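Local coordinates for putative Lipoprotein (Shewanella oneidensis, PDB 3U24) that is of unknown function but binds zinc and calcium ions and may be related to zinc-dependent peptidases, at residues A[402-407]-A[463-468]; A[472-477]-A[498-503]; A[476-481]-A[485-490]; A[495-498]-A[503-506]; A[512-515]-A[520-523]. All blocks are in the same frame, centred on the assembly; numbering follows the deposited sequence.

From the N terminus, interaction 1 comes first and closes the longest loop, bringing helix 401-409 back against the first half of helix 459-485. The other four follow in quick succession. Interaction 2 starts further along the same helix and reaches the end of helix 489-499; interaction 3, which shares Thr-476 and Ile-477 with it, lies within its span and closes the turn between those two helices. Interaction 4 overlaps the end of interaction 2 through Asp-498 and Gln-503 and bridges the turn into helix 504-516. Interaction 5 follows last, tying that helix to the loop before helix 523-542. Side chains of 476-481 pack against both segments of interaction 5.

Interaction 1 of 5, residues A[402-407]-A[463-468]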
# COMPACT_ATOMS: atom_id res chain seq x y z
N LEU A 402 -9.14 -18.45 -4.03
CA LEU A 402 -8.43 -18.70 -2.79
C LEU A 402 -6.99 -19.23 -3.04
O LEU A 402 -6.08 -18.89 -2.33
CB LEU A 402 -9.22 -19.66 -1.91
CG LEU A 402 -8.61 -19.97 -0.54
CD1 LEU A 402 -8.28 -18.66 0.22
CD2 LEU A 402 -9.51 -20.92 0.26
N GLN A 403 -6.81 -20.02 -4.10
CA GLN A 403 -5.51 -20.57 -4.45
C GLN A 403 -4.62 -19.44 -5.02
O GLN A 403 -3.49 -19.25 -4.60
CB GLN A 403 -5.68 -21.69 -5.48
CG GLN A 403 -6.46 -22.92 -5.01
CD GLN A 403 -6.59 -23.95 -6.14
OE1 GLN A 403 -5.58 -24.47 -6.61
NE2 GLN A 403 -7.81 -24.22 -6.60
N ILE A 404 -5.19 -18.63 -5.91
CA ILE A 404 -4.51 -17.45 -6.40
C ILE A 404 -4.13 -16.46 -5.29
O ILE A 404 -3.04 -15.89 -5.32
CB ILE A 404 -5.34 -16.74 -7.47
CG1 ILE A 404 -5.41 -17.62 -8.70
CG2 ILE A 404 -4.73 -15.40 -7.86
CD1 ILE A 404 -6.56 -17.18 -9.57
N LEU A 405 -5.01 -16.25 -4.32
CA LEU A 405 -4.68 -15.40 -3.16
C LEU A 405 -3.47 -15.93 -2.37
O LEU A 405 -2.62 -15.15 -1.91
CB LEU A 405 -5.88 -15.28 -2.18
CG LEU A 405 -5.66 -14.49 -0.87
CD1 LEU A 405 -5.51 -12.99 -1.15
CD2 LEU A 405 -6.77 -14.73 0.16
N ASN A 406 -3.42 -17.23 -2.18
CA ASN A 406 -2.33 -17.84 -1.43
C ASN A 406 -0.99 -17.82 -2.22
O ASN A 406 0.06 -17.73 -1.62
CB ASN A 406 -2.71 -19.27 -1.00
CG ASN A 406 -3.77 -19.28 0.11
OD1 ASN A 406 -3.84 -18.36 0.95
ND2 ASN A 406 -4.63 -20.35 0.11
N ILE A 407 -1.06 -17.85 -3.55
CA ILE A 407 0.11 -17.62 -4.37
C ILE A 407 0.61 -16.20 -4.16
O ILE A 407 1.81 -16.00 -3.90
CB ILE A 407 -0.19 -17.92 -5.85
CG1 ILE A 407 -0.39 -19.45 -6.04
CG2 ILE A 407 0.89 -17.35 -6.75
CD1 ILE A 407 -0.85 -19.87 -7.43
N LEU A 463 -10.08 -18.75 -16.16
CA LEU A 463 -11.14 -17.77 -16.24
C LEU A 463 -11.16 -16.90 -14.98
O LEU A 463 -11.29 -15.68 -15.07
CB LEU A 463 -12.49 -18.47 -16.44
CG LEU A 463 -13.74 -17.61 -16.53
CD1 LEU A 463 -13.62 -16.62 -17.67
CD2 LEU A 463 -14.98 -18.50 -16.67
N MSE A 464 -11.04 -17.56 -13.81
CA MSE A 464 -11.07 -16.89 -12.54
C MSE A 464 -9.84 -16.02 -12.35
O MSE A 464 -9.96 -14.90 -11.87
CB MSE A 464 -11.21 -17.89 -11.38
CG MSE A 464 -12.55 -18.60 -11.28
SE MSE A 464 -14.16 -17.38 -11.12
CE MSE A 464 -13.49 -16.06 -9.97
N TYR A 465 -8.67 -16.53 -12.73
CA TYR A 465 -7.46 -15.72 -12.75
C TYR A 465 -7.64 -14.44 -13.58
O TYR A 465 -7.24 -13.35 -13.17
CB TYR A 465 -6.25 -16.50 -13.30
CG TYR A 465 -5.14 -15.55 -13.70
CD1 TYR A 465 -4.40 -14.88 -12.73
CD2 TYR A 465 -4.88 -15.26 -15.00
CE1 TYR A 465 -3.38 -14.00 -13.06
CE2 TYR A 465 -3.91 -14.36 -15.35
CZ TYR A 465 -3.14 -13.73 -14.38
OH TYR A 465 -2.17 -12.82 -14.72
N TYR A 466 -8.21 -14.58 -14.77
CA TYR A 466 -8.41 -13.43 -15.60
C TYR A 466 -9.31 -12.36 -14.95
O TYR A 466 -9.02 -11.16 -15.08
CB TYR A 466 -8.96 -13.83 -16.95
CG TYR A 466 -7.94 -14.45 -17.89
CD1 TYR A 466 -6.70 -13.89 -18.09
CD2 TYR A 466 -8.28 -15.58 -18.65
CE1 TYR A 466 -5.81 -14.42 -19.01
CE2 TYR A 466 -7.38 -16.16 -19.52
CZ TYR A 466 -6.16 -15.56 -19.72
OH TYR A 466 -5.27 -16.12 -20.59
N LYS A 467 -10.35 -12.76 -14.22
CA LYS A 467 -11.21 -11.76 -13.57
C LYS A 467 -10.37 -10.99 -12.54
O LYS A 467 -10.47 -9.75 -12.43
CB LYS A 467 -12.47 -12.35 -12.90
CG LYS A 467 -13.18 -11.39 -11.96
CD LYS A 467 -14.24 -12.07 -11.11
CE LYS A 467 -14.95 -11.11 -10.13
NZ LYS A 467 -14.28 -11.06 -8.78
N TRP A 468 -9.57 -11.76 -11.81
CA TRP A 468 -8.64 -11.21 -10.84
C TRP A 468 -7.63 -10.28 -11.47
O TRP A 468 -7.40 -9.19 -10.99
CB TRP A 468 -7.96 -12.40 -10.17
CG TRP A 468 -7.20 -12.16 -8.91
CD1 TRP A 468 -5.81 -12.17 -8.75
CD2 TRP A 468 -7.73 -12.01 -7.55
NE1 TRP A 468 -5.47 -12.01 -7.42
CE2 TRP A 468 -6.57 -11.90 -6.66
CE3 TRP A 468 -9.01 -11.92 -7.01
CZ2 TRP A 468 -6.70 -11.72 -5.30
CZ3 TRP A 468 -9.13 -11.74 -5.64
CH2 TRP A 468 -8.00 -11.65 -4.80
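Tyr-465, whose backbone and CB receive the tip of Ile-404, has its polar end fixed elsewhere: its OH is hydrogen-bonded to NE of Arg-447 on helix 435-451. Beside Ile-404 lies NE1 of Trp-468, which makes a weak hydrogen bond to OE2 of Glu-446 on that same helix. Between the two helices themselves the contact is apolar, and Ile-404 is its wedge. With CG2 anti to the backbone N and CG1 beside it (chi1 -67°), the two branches of the isoleucine part and serve different neighbours. The longer branch ends with CD1 3.6 Å from CA of Tyr-465, and CD1 also lies 3.8 Å from CB of that tyrosine, near the plane of the ring at its edge. The shorter branch rests over one face of the indole, where Ile-404 CG2 is 3.5 Å from NE1 of Trp-468. That methyl therefore covers the five-membered part of the indole; Trp-468 also takes part in a cation-pi contact with Arg-471. All the touching residues are buried. The segment axes cross at -57° and approach to 10.6 Å, a spacing bridged mainly by Ile-404 and Trp-468. The side chain of Trp-468 is about 5 Å from that of His-408 and about 8 Å from a zinc ion, so the contact lies next to a zinc site. His-408 and His-414 open and close an HEAIPGH sequence, a longer-spaced arrangement that recalls the HExxH motif of zinc peptidases without matching it, and Glu-439 of helix 435-451 is the third zinc ligand.

Interaction 2 of 5, residues A[472-477]-A[498-503]; sequences VICNTI and DEAFQQ. With CA (calcium ion), chain T.
Glu-499, whose CB is a loose neighbour of Cys-474 SG at 4.5 Å, lays its carbonyl O over one face of the Phe-501 ring, 3.4 Å above the plane and displaced toward the rim. Ile-302 and Arg-303 of helix 298-309 also touch this phenylalanine. The flat carboxylate of Glu-499 turns away from Cys-474, and its OE1 is gripped by three partners: salt bridges from Lys-271 and Lys-299 and a hydrogen bond from NE2 of Gln-275. This clustering probably keeps the glutamate ionised. A second carboxylate, that of Asp-498, binds a calcium ion through one oxygen, OD1 to calcium being 2.3 Å, and three waters also bind the ion. Contact across the two segments itself is small and apolar. Cys-474 SG, anti to its own carbonyl carbon (chi1 -63°), projects from the helix and stops 3.9 Å from CB of Ala-500. The two CB atoms of Cys-474 and Ala-500 are 4.2 Å apart. Ala-500 lies where the helix gives way to a turn, and Phe-501 after it has left helical geometry with a positive phi of 58°. Helix 459-485 thus passes beside the C-terminal end of helix 489-499: Cys-474 also packs on Met-496 of that helix, while Val-472 and Ile-473 of helix 459-485 meet tyrosines of helix 523-542, and Ile-473 also meets residues of helix 260-289.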
# COMPACT_ATOMS: atom_id res chain seq x y z
N VAL A 472 -6.54 -5.47 -11.42
CA VAL A 472 -5.27 -4.77 -11.43
C VAL A 472 -5.17 -3.83 -12.64
O VAL A 472 -4.81 -2.66 -12.50
CB VAL A 472 -4.14 -5.82 -11.36
CG1 VAL A 472 -2.83 -5.22 -11.71
CG2 VAL A 472 -4.14 -6.41 -9.94
N ILE A 473 -5.57 -4.34 -13.79
CA ILE A 473 -5.61 -3.57 -15.03
C ILE A 473 -6.59 -2.37 -14.88
O ILE A 473 -6.20 -1.20 -15.13
CB ILE A 473 -6.00 -4.46 -16.24
CG1 ILE A 473 -4.97 -5.62 -16.42
CG2 ILE A 473 -6.10 -3.64 -17.51
CD1 ILE A 473 -5.41 -6.69 -17.43
N CYS A 474 -7.82 -2.66 -14.46
CA CYS A 474 -8.81 -1.62 -14.32
C CYS A 474 -8.52 -0.64 -13.19
O CYS A 474 -8.96 0.51 -13.25
CB CYS A 474 -10.23 -2.19 -14.25
SG CYS A 474 -10.71 -3.09 -15.78
N ASN A 475 -7.76 -1.04 -12.18
CA ASN A 475 -7.31 -0.07 -11.16
C ASN A 475 -6.50 1.07 -11.79
O ASN A 475 -6.63 2.22 -11.37
CB ASN A 475 -6.42 -0.71 -10.08
CG ASN A 475 -7.21 -1.42 -8.98
OD1 ASN A 475 -8.43 -1.29 -8.84
ND2 ASN A 475 -6.48 -2.14 -8.14
N THR A 476 -5.65 0.73 -12.78
CA THR A 476 -4.81 1.67 -13.49
C THR A 476 -5.63 2.55 -14.40
O THR A 476 -5.48 3.77 -14.39
CB THR A 476 -3.69 0.93 -14.30
OG1 THR A 476 -2.77 0.39 -13.37
CG2 THR A 476 -2.92 1.85 -15.25
N ILE A 477 -6.51 1.95 -15.18
CA ILE A 477 -7.43 2.72 -16.04
C ILE A 477 -8.23 3.75 -15.22
O ILE A 477 -8.35 4.94 -15.59
CB ILE A 477 -8.36 1.77 -16.81
CG1 ILE A 477 -7.50 0.90 -17.72
CG2 ILE A 477 -9.39 2.52 -17.66
CD1 ILE A 477 -8.28 -0.13 -18.49
N ASP A 498 -18.84 -3.51 -15.27
CA ASP A 498 -19.10 -4.08 -16.60
C ASP A 498 -17.83 -4.62 -17.30
O ASP A 498 -17.92 -5.58 -18.06
CB ASP A 498 -19.76 -3.05 -17.51
CG ASP A 498 -21.10 -2.55 -16.96
OD1 ASP A 498 -21.73 -3.23 -16.11
OD2 ASP A 498 -21.54 -1.48 -17.39
N GLU A 499 -16.68 -4.00 -17.05
CA GLU A 499 -15.42 -4.40 -17.69
C GLU A 499 -14.65 -5.36 -16.80
O GLU A 499 -14.07 -6.30 -17.30
CB GLU A 499 -14.55 -3.20 -18.08
CG GLU A 499 -15.22 -2.17 -19.00
CD GLU A 499 -15.67 -2.74 -20.35
OE1 GLU A 499 -14.92 -3.52 -20.97
OE2 GLU A 499 -16.79 -2.42 -20.80
N ALA A 500 -14.67 -5.13 -15.48
CA ALA A 500 -13.95 -5.94 -14.50
C ALA A 500 -14.83 -6.87 -13.68
O ALA A 500 -14.33 -7.50 -12.77
CB ALA A 500 -13.19 -5.04 -13.54
N PHE A 501 -16.14 -6.90 -13.96
CA PHE A 501 -17.06 -7.86 -13.35
C PHE A 501 -17.09 -7.81 -11.82
O PHE A 501 -17.29 -8.83 -11.17
CB PHE A 501 -16.76 -9.28 -13.86
CG PHE A 501 -16.58 -9.33 -15.35
CD1 PHE A 501 -17.64 -9.04 -16.19
CD2 PHE A 501 -15.34 -9.57 -15.90
CE1 PHE A 501 -17.47 -9.04 -17.57
CE2 PHE A 501 -15.16 -9.56 -17.28
CZ PHE A 501 -16.23 -9.29 -18.11
N GLN A 502 -16.93 -6.62 -11.27
CA GLN A 502 -17.06 -6.41 -9.82
C GLN A 502 -18.48 -6.05 -9.34
O GLN A 502 -19.34 -5.60 -10.12
CB GLN A 502 -16.05 -5.35 -9.35
CG GLN A 502 -14.64 -5.90 -9.30
CD GLN A 502 -13.60 -4.87 -9.09
OE1 GLN A 502 -13.82 -3.84 -8.47
NE2 GLN A 502 -12.42 -5.16 -9.59
N GLN A 503 -18.69 -6.25 -8.05
CA GLN A 503 -19.93 -5.89 -7.36
C GLN A 503 -19.99 -4.39 -7.13
O GLN A 503 -18.97 -3.67 -7.08
CB GLN A 503 -19.98 -6.55 -5.98
CG GLN A 503 -19.96 -8.06 -5.97
CD GLN A 503 -21.29 -8.62 -6.40
OE1 GLN A 503 -21.37 -9.34 -7.40
NE2 GLN A 503 -22.38 -8.28 -5.65
CA CA T . -23.72 -2.35 -15.29
O HOH W 1 -23.89 -0.83 -17.26
O HOH W 2 -24.60 -3.40 -17.06
O HOH W 3 -23.23 0.00 -14.31

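Interaction 3 of 5, residues A[476-481]-A[485-490]. With CA (calcium ion), chain R.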
# COMPACT_ATOMS: atom_id res chain seq x y z
N THR A 476 -5.65 0.73 -12.78
CA THR A 476 -4.81 1.67 -13.49
C THR A 476 -5.63 2.55 -14.40
O THR A 476 -5.48 3.77 -14.39
CB THR A 476 -3.69 0.93 -14.30
OG1 THR A 476 -2.77 0.39 -13.37
CG2 THR A 476 -2.92 1.85 -15.25
N ILE A 477 -6.51 1.95 -15.18
CA ILE A 477 -7.43 2.72 -16.04
C ILE A 477 -8.23 3.75 -15.22
O ILE A 477 -8.35 4.94 -15.59
CB ILE A 477 -8.36 1.77 -16.81
CG1 ILE A 477 -7.50 0.90 -17.72
CG2 ILE A 477 -9.39 2.52 -17.66
CD1 ILE A 477 -8.28 -0.13 -18.49
N LEU A 478 -8.75 3.31 -14.10
CA LEU A 478 -9.59 4.12 -13.26
C LEU A 478 -8.81 5.29 -12.68
O LEU A 478 -9.22 6.47 -12.77
CB LEU A 478 -10.16 3.26 -12.13
CG LEU A 478 -10.94 3.98 -11.02
CD1 LEU A 478 -12.38 4.09 -11.44
CD2 LEU A 478 -10.92 3.25 -9.68
N ASP A 479 -7.66 4.97 -12.08
CA ASP A 479 -6.92 6.02 -11.37
C ASP A 479 -6.47 7.11 -12.34
O ASP A 479 -6.65 8.31 -12.08
CB ASP A 479 -5.74 5.46 -10.59
CG ASP A 479 -5.15 6.49 -9.62
OD1 ASP A 479 -5.78 6.76 -8.56
OD2 ASP A 479 -4.03 7.00 -9.91
N TYR A 480 -5.97 6.68 -13.49
CA TYR A 480 -5.48 7.58 -14.52
C TYR A 480 -6.61 8.37 -15.13
O TYR A 480 -6.53 9.59 -15.25
CB TYR A 480 -4.74 6.77 -15.61
CG TYR A 480 -4.08 7.62 -16.68
CD1 TYR A 480 -2.82 8.17 -16.49
CD2 TYR A 480 -4.74 7.90 -17.87
CE1 TYR A 480 -2.22 8.98 -17.48
CE2 TYR A 480 -4.16 8.70 -18.85
CZ TYR A 480 -2.89 9.22 -18.67
OH TYR A 480 -2.31 10.02 -19.66
N SER A 481 -7.69 7.68 -15.51
CA SER A 481 -8.79 8.36 -16.19
C SER A 481 -9.46 9.41 -15.31
O SER A 481 -9.84 10.45 -15.80
CB SER A 481 -9.79 7.38 -16.77
OG SER A 481 -9.08 6.46 -17.62
N LYS A 485 -8.19 12.33 -17.17
CA LYS A 485 -9.11 12.34 -18.32
C LYS A 485 -10.55 12.67 -17.93
O LYS A 485 -11.46 12.44 -18.72
CB LYS A 485 -9.11 10.98 -19.04
CG LYS A 485 -7.77 10.56 -19.59
CD LYS A 485 -7.87 9.16 -20.18
CE LYS A 485 -8.60 9.10 -21.52
NZ LYS A 485 -7.63 9.43 -22.60
N GLY A 486 -10.76 13.17 -16.72
CA GLY A 486 -12.11 13.56 -16.27
C GLY A 486 -13.17 12.46 -16.24
O GLY A 486 -14.32 12.73 -16.46
N MSE A 487 -12.80 11.21 -15.96
CA MSE A 487 -13.80 10.13 -15.88
C MSE A 487 -14.80 10.44 -14.76
O MSE A 487 -14.39 10.88 -13.69
CB MSE A 487 -13.12 8.78 -15.63
CG MSE A 487 -14.03 7.62 -15.28
SE MSE A 487 -13.06 5.94 -15.10
CE MSE A 487 -13.08 5.33 -16.95
N THR A 488 -16.09 10.27 -15.04
CA THR A 488 -17.15 10.55 -14.06
C THR A 488 -17.41 9.37 -13.15
O THR A 488 -17.02 8.23 -13.47
CB THR A 488 -18.48 10.80 -14.76
OG1 THR A 488 -18.83 9.61 -15.48
CG2 THR A 488 -18.39 12.04 -15.72
N GLU A 489 -18.13 9.61 -12.06
CA GLU A 489 -18.47 8.57 -11.12
C GLU A 489 -19.20 7.42 -11.82
O GLU A 489 -18.83 6.25 -11.61
CB GLU A 489 -19.31 9.12 -9.96
CG GLU A 489 -19.69 8.09 -8.90
CD GLU A 489 -20.37 8.70 -7.66
OE1 GLU A 489 -20.57 9.93 -7.60
OE2 GLU A 489 -20.74 7.94 -6.73
N GLU A 490 -20.20 7.75 -12.66
CA GLU A 490 -20.96 6.73 -13.41
C GLU A 490 -20.05 5.95 -14.36
O GLU A 490 -20.15 4.74 -14.46
CB GLU A 490 -22.15 7.34 -14.19
CA CA R . -21.40 9.52 -5.02
O HOH W 4 -23.66 8.93 -6.05
O HOH W 5 -19.31 10.24 -4.23
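Ser-481 O accepts two backbone hydrogen bonds, from Lys-485 N at 2.9 Å and from Met-487 N at 3.1 Å. The two donors arrive from opposite faces of the carbonyl plane, each well out of it, and the bond from Met-487 is nearly straight at 170°. The first has the i to i+4 spacing of a helical bond, and the second spans the chain reversal at Gly-486, a residue with positive phi. Ser-481 also works through its side chain, OG donating to Ile-477 O at 2.6 Å. Replacement of Ser-481 by alanine removes OG, and is likely to leave Ile-477 O with one donor fewer and Lys-485 CD without that neighbour. Apolar contacts join Met-487 and Lys-485 to Ser-481, Leu-478 and Tyr-480. Met-487, a selenomethionine, comes with CG anti to its backbone N (chi1 169°) and brings SE and CE over Ser-481 CB, while its SE is 4.2 Å from CD1 of Leu-478, the two side chains crossing at about a right angle. Lys-485 lays its aliphatic chain by the edge of the Tyr-480 ring, CD to CE2 being 4.0 Å, and its end leads away. Tyr-480 is stacked on Tyr-264. Metal binding lies beyond the turn, where Glu-489 holds a calcium ion with both carboxylate oxygens, OE2 at 2.4 Å from the calcium, and two waters also bind it. Thr-488, the N-cap of helix 489-499, donates its N-H to Gln-491 OE1, and its side chain caps a backbone N of the first turn. The turn thus joins helices 459-485 and 489-499 as an antiparallel hairpin, with helix 260-289 touching Ser-481 and Lys-485.

Interaction 4 of 5, residues A[495-498]-A[503-506]. With CA (calcium ion), chain T.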
# COMPACT_ATOMS: atom_id res chain seq x y z
N LEU A 495 -17.01 0.93 -15.53
CA LEU A 495 -15.73 0.25 -15.71
C LEU A 495 -15.56 -0.94 -14.74
O LEU A 495 -15.30 -2.09 -15.13
CB LEU A 495 -14.57 1.23 -15.51
CG LEU A 495 -13.10 0.75 -15.68
CD1 LEU A 495 -12.78 0.60 -17.18
CD2 LEU A 495 -12.13 1.74 -14.98
N MSE A 496 -15.72 -0.66 -13.45
CA MSE A 496 -15.41 -1.66 -12.47
C MSE A 496 -16.43 -2.81 -12.55
O MSE A 496 -16.08 -3.96 -12.39
CB MSE A 496 -15.33 -1.07 -11.05
CG MSE A 496 -14.16 -0.09 -10.72
SE MSE A 496 -12.35 -0.41 -11.52
CE MSE A 496 -11.84 -1.99 -10.50
N MSE A 497 -17.67 -2.51 -12.86
CA MSE A 497 -18.71 -3.56 -12.84
C MSE A 497 -18.84 -4.26 -14.18
O MSE A 497 -18.94 -5.47 -14.22
CB MSE A 497 -20.06 -2.98 -12.43
CG MSE A 497 -20.10 -2.43 -11.01
SE MSE A 497 -21.97 -1.98 -10.42
CE MSE A 497 -22.89 -3.58 -11.05
N ASP A 498 -18.84 -3.51 -15.27
CA ASP A 498 -19.10 -4.08 -16.60
C ASP A 498 -17.83 -4.62 -17.30
O ASP A 498 -17.92 -5.58 -18.06
CB ASP A 498 -19.76 -3.05 -17.51
CG ASP A 498 -21.10 -2.55 -16.96
OD1 ASP A 498 -21.73 -3.23 -16.11
OD2 ASP A 498 -21.54 -1.48 -17.39
N GLN A 503 -18.69 -6.25 -8.05
CA GLN A 503 -19.93 -5.89 -7.36
C GLN A 503 -19.99 -4.39 -7.13
O GLN A 503 -18.97 -3.67 -7.08
CB GLN A 503 -19.98 -6.55 -5.98
CG GLN A 503 -19.96 -8.06 -5.97
CD GLN A 503 -21.29 -8.62 -6.40
OE1 GLN A 503 -21.37 -9.34 -7.40
NE2 GLN A 503 -22.38 -8.28 -5.65
N ARG A 504 -21.21 -3.96 -6.86
CA ARG A 504 -21.50 -2.57 -6.64
C ARG A 504 -20.66 -1.94 -5.53
O ARG A 504 -20.07 -0.88 -5.70
CB ARG A 504 -22.97 -2.46 -6.28
CG ARG A 504 -23.43 -1.05 -6.03
CD ARG A 504 -23.50 -0.25 -7.31
NE ARG A 504 -23.41 1.17 -7.01
CZ ARG A 504 -23.78 2.15 -7.83
NH1 ARG A 504 -24.28 1.88 -9.04
NH2 ARG A 504 -23.65 3.42 -7.41
N ALA A 505 -20.66 -2.58 -4.38
CA ALA A 505 -19.99 -2.06 -3.22
C ALA A 505 -18.48 -1.94 -3.50
O ALA A 505 -17.84 -0.96 -3.10
CB ALA A 505 -20.27 -2.95 -2.00
N GLU A 506 -17.90 -2.93 -4.18
CA GLU A 506 -16.49 -2.89 -4.50
C GLU A 506 -16.22 -1.69 -5.44
O GLU A 506 -15.26 -0.91 -5.24
CB GLU A 506 -16.00 -4.22 -5.07
CA CA T . -23.72 -2.35 -15.29
O HOH W 1 -23.89 -0.83 -17.26
O HOH W 2 -24.60 -3.40 -17.06
O HOH W 3 -23.23 0.00 -14.31
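The short connection from helix 489-499 to helix 504-516 is packed by Met-497, a selenomethionine, whose SE sits against the start of the second helix beside Arg-504. The selenium is 3.9 Å from CA of Arg-504 and equally close to CD of the same residue. It is placed there by CG standing anti to the carbonyl carbon (chi1 -65°) and by an extended chi2 of -170°; the last torsion only turns the CE methyl. Arg-504 starts with CG anti to its backbone N and then bends at chi2, 72°, which brings the aliphatic CD to the selenium while its guanidinium goes on to salt-bridge OE2 of Glu-508 through NH2. Gln-503, the N-cap of helix 504-516, has its carbonyl O 4.3 Å from CG of Met-497, a loose neighbour; the O of Gln-502 is closer. This is a short alpha-alpha connection: helix 489-499 has a wider pi-type turn at 495-498 near its C-terminal end, and the backbone N of Gln-502 is probably hydrogen-bonded to Met-496 O. Asp-498, beside Met-497 in the chain, points its carboxylate to a calcium ion instead. The arginine side chain is about 5 Å from that of Glu-489 and about 7 Å from a second calcium ion. Met-497 also touches Ala-507, one turn further along helix 504-516, and Met-496 reaches Lys-510 of that helix as well as Cys-474 of helix 459-485.

Interaction 5 of 5, residues A[512-515]-A[520-523]; sequences RRAT and QLTS
Arg-513 gives an N-H of NH2 to OE1 of Gln-520 in a short hydrogen bond of 2.8 Å, 162° at the hydrogen. The acceptor lies near the guanidinium plane, and the guanidinium and amide planes stand 23° apart, so the two groups meet edge to edge, nearly coplanar. Over one face of the guanidinium sits Leu-521, its CD2 3.6 Å above the plane and over the centre. The arginine reaches this far because its chain is extended from CG to NE, with CG anti to the backbone N (chi1 179°). A water completes the first shell: it accepts from Arg-513 NE at 3.0 Å and donates to Gln-520 OE1, so that oxygen is held by two groups. Beside these polar groups, Leu-521 CD1 meets CB of Ala-514 at 4.1 Å. The contact thus spans the connection between helices 504-516 and 523-542, bridged by Arg-513 and by the packing of Ala-514 on Leu-521. A leucine in place of Arg-513 is likely to leave Gln-520 OE1 without its charged donor and the amide freer to turn. Next outward is Tyr-524, whose OH is hydrogen-bonded to both Arg-513 NH2 and Gln-520 NE2. Within the turn, Ser-523 OG donates to Gln-520 O at 2.8 Å, in the carbonyl plane, and the backbone N-H of Ser-523 is given to the same oxygen. Leu-521 packs in turn on Asn-475 and Asp-479 of helix 459-485. The side chain of Gln-520 lies about 6 Å from that of Glu-439, a zinc ligand.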
# COMPACT_ATOMS: atom_id res chain seq x y z
N ARG A 512 -14.34 5.97 -4.44
CA ARG A 512 -13.98 6.76 -3.27
C ARG A 512 -12.47 6.82 -3.06
O ARG A 512 -11.90 7.88 -2.83
CB ARG A 512 -14.64 6.22 -2.01
CG ARG A 512 -14.42 7.12 -0.78
CD ARG A 512 -15.11 6.56 0.47
NE ARG A 512 -15.20 7.55 1.57
CZ ARG A 512 -14.41 7.57 2.65
NH1 ARG A 512 -13.44 6.66 2.80
NH2 ARG A 512 -14.59 8.52 3.58
N ARG A 513 -11.83 5.68 -3.14
CA ARG A 513 -10.38 5.58 -2.95
C ARG A 513 -9.61 6.45 -3.99
O ARG A 513 -8.62 7.13 -3.65
CB ARG A 513 -9.98 4.12 -3.01
CG ARG A 513 -8.51 3.82 -2.86
CD ARG A 513 -8.36 2.32 -2.67
NE ARG A 513 -6.98 1.91 -2.82
CZ ARG A 513 -6.57 0.64 -2.86
NH1 ARG A 513 -7.46 -0.36 -2.77
NH2 ARG A 513 -5.27 0.38 -3.02
N ALA A 514 -10.11 6.44 -5.23
CA ALA A 514 -9.53 7.24 -6.33
C ALA A 514 -9.80 8.73 -6.20
O ALA A 514 -9.04 9.53 -6.73
CB ALA A 514 -10.02 6.75 -7.67
N THR A 515 -10.87 9.12 -5.50
CA THR A 515 -11.14 10.51 -5.27
C THR A 515 -10.22 11.04 -4.19
O THR A 515 -9.92 12.22 -4.17
CB THR A 515 -12.61 10.78 -4.82
OG1 THR A 515 -12.90 10.18 -3.53
CG2 THR A 515 -13.59 10.26 -5.83
N GLN A 520 -1.32 5.58 -6.25
CA GLN A 520 -1.15 4.31 -5.52
C GLN A 520 -1.87 3.12 -6.20
O GLN A 520 -1.37 2.00 -6.22
CB GLN A 520 -1.54 4.49 -4.04
CG GLN A 520 -1.23 3.29 -3.13
CD GLN A 520 -2.17 2.10 -3.36
OE1 GLN A 520 -3.33 2.28 -3.74
NE2 GLN A 520 -1.64 0.88 -3.20
N LEU A 521 -3.02 3.40 -6.81
CA LEU A 521 -3.85 2.34 -7.45
C LEU A 521 -3.16 1.76 -8.67
O LEU A 521 -3.44 0.61 -8.99
CB LEU A 521 -5.25 2.85 -7.84
CG LEU A 521 -6.26 2.68 -6.71
CD1 LEU A 521 -7.51 3.52 -7.01
CD2 LEU A 521 -6.60 1.21 -6.51
N THR A 522 -2.29 2.50 -9.33
CA THR A 522 -1.53 1.96 -10.47
C THR A 522 -0.36 1.01 -10.07
O THR A 522 0.20 0.32 -10.92
CB THR A 522 -0.93 3.07 -11.36
OG1 THR A 522 0.15 3.70 -10.66
CG2 THR A 522 -1.99 4.13 -11.73
N SER A 523 -0.02 0.93 -8.78
CA SER A 523 1.23 0.31 -8.37
C SER A 523 1.25 -1.17 -8.73
O SER A 523 2.30 -1.71 -9.17
CB SER A 523 1.52 0.56 -6.87
OG SER A 523 0.54 0.02 -6.01
O HOH W 6 -5.00 4.18 -2.97